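Local coordinates for protein parahox neighbor (Phaeodactylum tricornutum CCAP 1055/1, PDB 5Z5M) that probably converts 5-hydroxyisourate to (S)-allantoin in urate degradation, joining a hydroxyisourate hydrolase and a stereoselective OHCU decarboxylase in one chain, at residues A[154-157]-A[158-162]. Sequence-based numbering, arbitrary orientation.
Sequences EFMV and ALEQV
Two successive turns of the long helix 151-173, in the OHCU decarboxylase part of the chain, meet here through i to i+4 pairs, with side chains touching in Phe155 with Leu159 and Val157 with Gln161. Four backbone bonds define the alpha-helical repeat: Ala158 N to Glu154 O (2.8 Å), Leu159 N to Phe155 O, Glu160 N to Met156 O and Gln161 N to Val157 O (3.0 Å), all with N-H...O angles above 150°. Phe155 CG stands anti to the backbone N (chi1 -175°), which brings one ring face under Leu159. Leu159 CG lies over that face, while Leu159 CD1 overhangs the rim 3.5 Å from Phe155 CE2, an apolar contact in which the side chains cross at a slant. On another side of the helix Gln161 runs beside Val157, pointing the same way. The bend at chi2 (-62°) folds its amide back, leaving Gln161 NE2 4.2 Å from Val157 CG1, while Gln161 CG is 3.2 Å from Val157 O. Its OE1 accepts a hydrogen bond from Ala130 N; a leucine in its place would probably leave the Ala130 N-H without this acceptor and loosen the tie between helix and loop. Glu154 OE1 forms a salt bridge with Arg146 and a hydrogen bond with Tyr119 OH, and OE2 one with His149 ND1. Helix 65-73 packs Leu69 and Leu72 against Phe155, with Leu72 also reaching Leu159; loop residue Phe125 meets Ala158 and Ile128 meets Gln161. Glu152 of a second subunit packs on Phe155, Met156 and Leu159, and Gly257 and Phe259 of a third on Val157 and Glu160, respectively.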
ATOM      1  N   GLU A 154     -17.876   5.537  24.703  1.00 12.99           N
ATOM      2  CA  GLU A 154     -18.122   4.150  25.074  1.00 15.29           C
ATOM      3  C   GLU A 154     -19.566   3.723  24.849  1.00 17.22           C
ATOM      4  O   GLU A 154     -19.836   2.541  24.641  1.00 16.97           O
ATOM      5  CB  GLU A 154     -17.729   3.910  26.528  1.00 15.59           C
ATOM      6  CG  GLU A 154     -16.251   3.612  26.675  1.00 15.87           C
ATOM      7  CD  GLU A 154     -15.792   2.534  25.695  1.00 16.71           C
ATOM      8  OE1 GLU A 154     -16.258   1.379  25.820  1.00 20.73           O
ATOM      9  OE2 GLU A 154     -14.983   2.840  24.796  1.00 18.64           O
ATOM     10  N   PHE A 155     -20.491   4.678  24.897  1.00 13.82           N
ATOM     11  CA  PHE A 155     -21.895   4.388  24.622  1.00 13.13           C
ATOM     12  C   PHE A 155     -22.046   3.910  23.177  1.00 11.98           C
ATOM     13  O   PHE A 155     -22.761   2.949  22.904  1.00 12.02           O
ATOM     14  CB  PHE A 155     -22.761   5.623  24.887  1.00 15.52           C
ATOM     15  CG  PHE A 155     -24.239   5.374  24.746  1.00 19.71           C
ATOM     16  CD1 PHE A 155     -24.945   4.727  25.745  1.00 18.70           C
ATOM     17  CD2 PHE A 155     -24.924   5.807  23.622  1.00 37.97           C
ATOM     18  CE1 PHE A 155     -26.304   4.502  25.623  1.00 33.66           C
ATOM     19  CE2 PHE A 155     -26.285   5.591  23.495  1.00 38.17           C
ATOM     20  CZ  PHE A 155     -26.976   4.937  24.495  1.00 26.49           C
ATOM     21  N   MET A 156     -21.353   4.586  22.265  1.00 16.74           N
ATOM     22  CA  MET A 156     -21.292   4.181  20.861  1.00 18.03           C
ATOM     23  C   MET A 156     -20.620   2.829  20.658  1.00 13.68           C
ATOM     24  O   MET A 156     -21.092   1.996  19.888  1.00 11.45           O
ATOM     25  CB  MET A 156     -20.550   5.236  20.041  1.00 18.10           C
ATOM     26  CG  MET A 156     -21.369   6.459  19.753  1.00 34.41           C
ATOM     27  SD  MET A 156     -22.811   5.972  18.793  1.00 65.01           S
ATOM     28  CE  MET A 156     -22.022   5.196  17.383  1.00 46.91           C
ATOM     29  N   VAL A 157     -19.494   2.628  21.330  1.00 11.18           N
ATOM     30  CA  VAL A 157     -18.754   1.381  21.201  1.00 15.27           C
ATOM     31  C   VAL A 157     -19.575   0.209  21.737  1.00  8.99           C
ATOM     32  O   VAL A 157     -19.622  -0.850  21.125  1.00  9.04           O
ATOM     33  CB  VAL A 157     -17.399   1.443  21.941  1.00  8.47           C
ATOM     34  CG1 VAL A 157     -16.692   0.098  21.879  1.00  8.51           C
ATOM     35  CG2 VAL A 157     -16.521   2.547  21.355  1.00  9.18           C
ATOM     36  N   ALA A 158     -20.226   0.412  22.878  1.00 10.69           N
ATOM     37  CA  ALA A 158     -21.034  -0.640  23.489  1.00 12.45           C
ATOM     38  C   ALA A 158     -22.176  -1.055  22.567  1.00  8.80           C
ATOM     39  O   ALA A 158     -22.475  -2.240  22.428  1.00  9.99           O
ATOM     40  CB  ALA A 158     -21.579  -0.178  24.833  1.00 14.10           C
ATOM     41  N   LEU A 159     -22.816  -0.071  21.950  1.00 12.26           N
ATOM     42  CA  LEU A 159     -23.924  -0.348  21.042  1.00 11.47           C
ATOM     43  C   LEU A 159     -23.441  -1.111  19.811  1.00 10.10           C
ATOM     44  O   LEU A 159     -24.144  -1.982  19.306  1.00 16.42           O
ATOM     45  CB  LEU A 159     -24.623   0.948  20.625  1.00 13.04           C
ATOM     46  CG  LEU A 159     -25.491   1.632  21.685  1.00 22.71           C
ATOM     47  CD1 LEU A 159     -25.960   2.991  21.190  1.00 19.39           C
ATOM     48  CD2 LEU A 159     -26.679   0.762  22.071  1.00 18.38           C
ATOM     49  N   GLU A 160     -22.243  -0.791  19.334  1.00 10.73           N
ATOM     50  CA  GLU A 160     -21.647  -1.551  18.235  1.00  8.33           C
ATOM     51  C   GLU A 160     -21.433  -3.001  18.665  1.00  8.93           C
ATOM     52  O   GLU A 160     -21.700  -3.926  17.900  1.00  8.66           O
ATOM     53  CB  GLU A 160     -20.327  -0.917  17.781  1.00 12.60           C
ATOM     54  CG  GLU A 160     -20.514   0.381  17.000  1.00 18.26           C
ATOM     55  CD  GLU A 160     -19.210   1.096  16.674  1.00 39.00           C
ATOM     56  OE1 GLU A 160     -18.133   0.664  17.153  1.00 27.39           O
ATOM     57  OE2 GLU A 160     -19.269   2.097  15.927  1.00 27.50           O
ATOM     58  N   GLN A 161     -20.971  -3.193  19.900  1.00 10.95           N
ATOM     59  CA  GLN A 161     -20.755  -4.536  20.429  1.00 13.45           C
ATOM     60  C   GLN A 161     -22.058  -5.339  20.542  1.00  9.19           C
ATOM     61  O   GLN A 161     -22.070  -6.528  20.226  1.00  9.74           O
ATOM     62  CB  GLN A 161     -20.053  -4.477  21.794  1.00 11.71           C
ATOM     63  CG  GLN A 161     -18.674  -3.790  21.783  1.00 11.21           C
ATOM     64  CD  GLN A 161     -17.635  -4.494  20.912  1.00 18.61           C
ATOM     65  OE1 GLN A 161     -17.501  -5.717  20.938  1.00 15.91           O
ATOM     66  NE2 GLN A 161     -16.893  -3.714  20.138  1.00 24.28           N
ATOM     67  N   VAL A 162     -23.160  -4.717  20.972  1.00  7.71           N
ATOM     68  CA  VAL A 162     -24.392  -5.492  21.116  1.00 10.21           C
ATOM     69  C   VAL A 162     -24.946  -5.911  19.749  1.00  8.81           C
ATOM     70  O   VAL A 162     -25.528  -6.983  19.626  1.00 10.57           O
ATOM     71  CB  VAL A 162     -25.498  -4.740  21.916  1.00 12.98           C
ATOM     72  CG1 VAL A 162     -24.994  -4.362  23.303  1.00 13.57           C
ATOM     73  CG2 VAL A 162     -26.005  -3.528  21.170  1.00 22.92           C
TER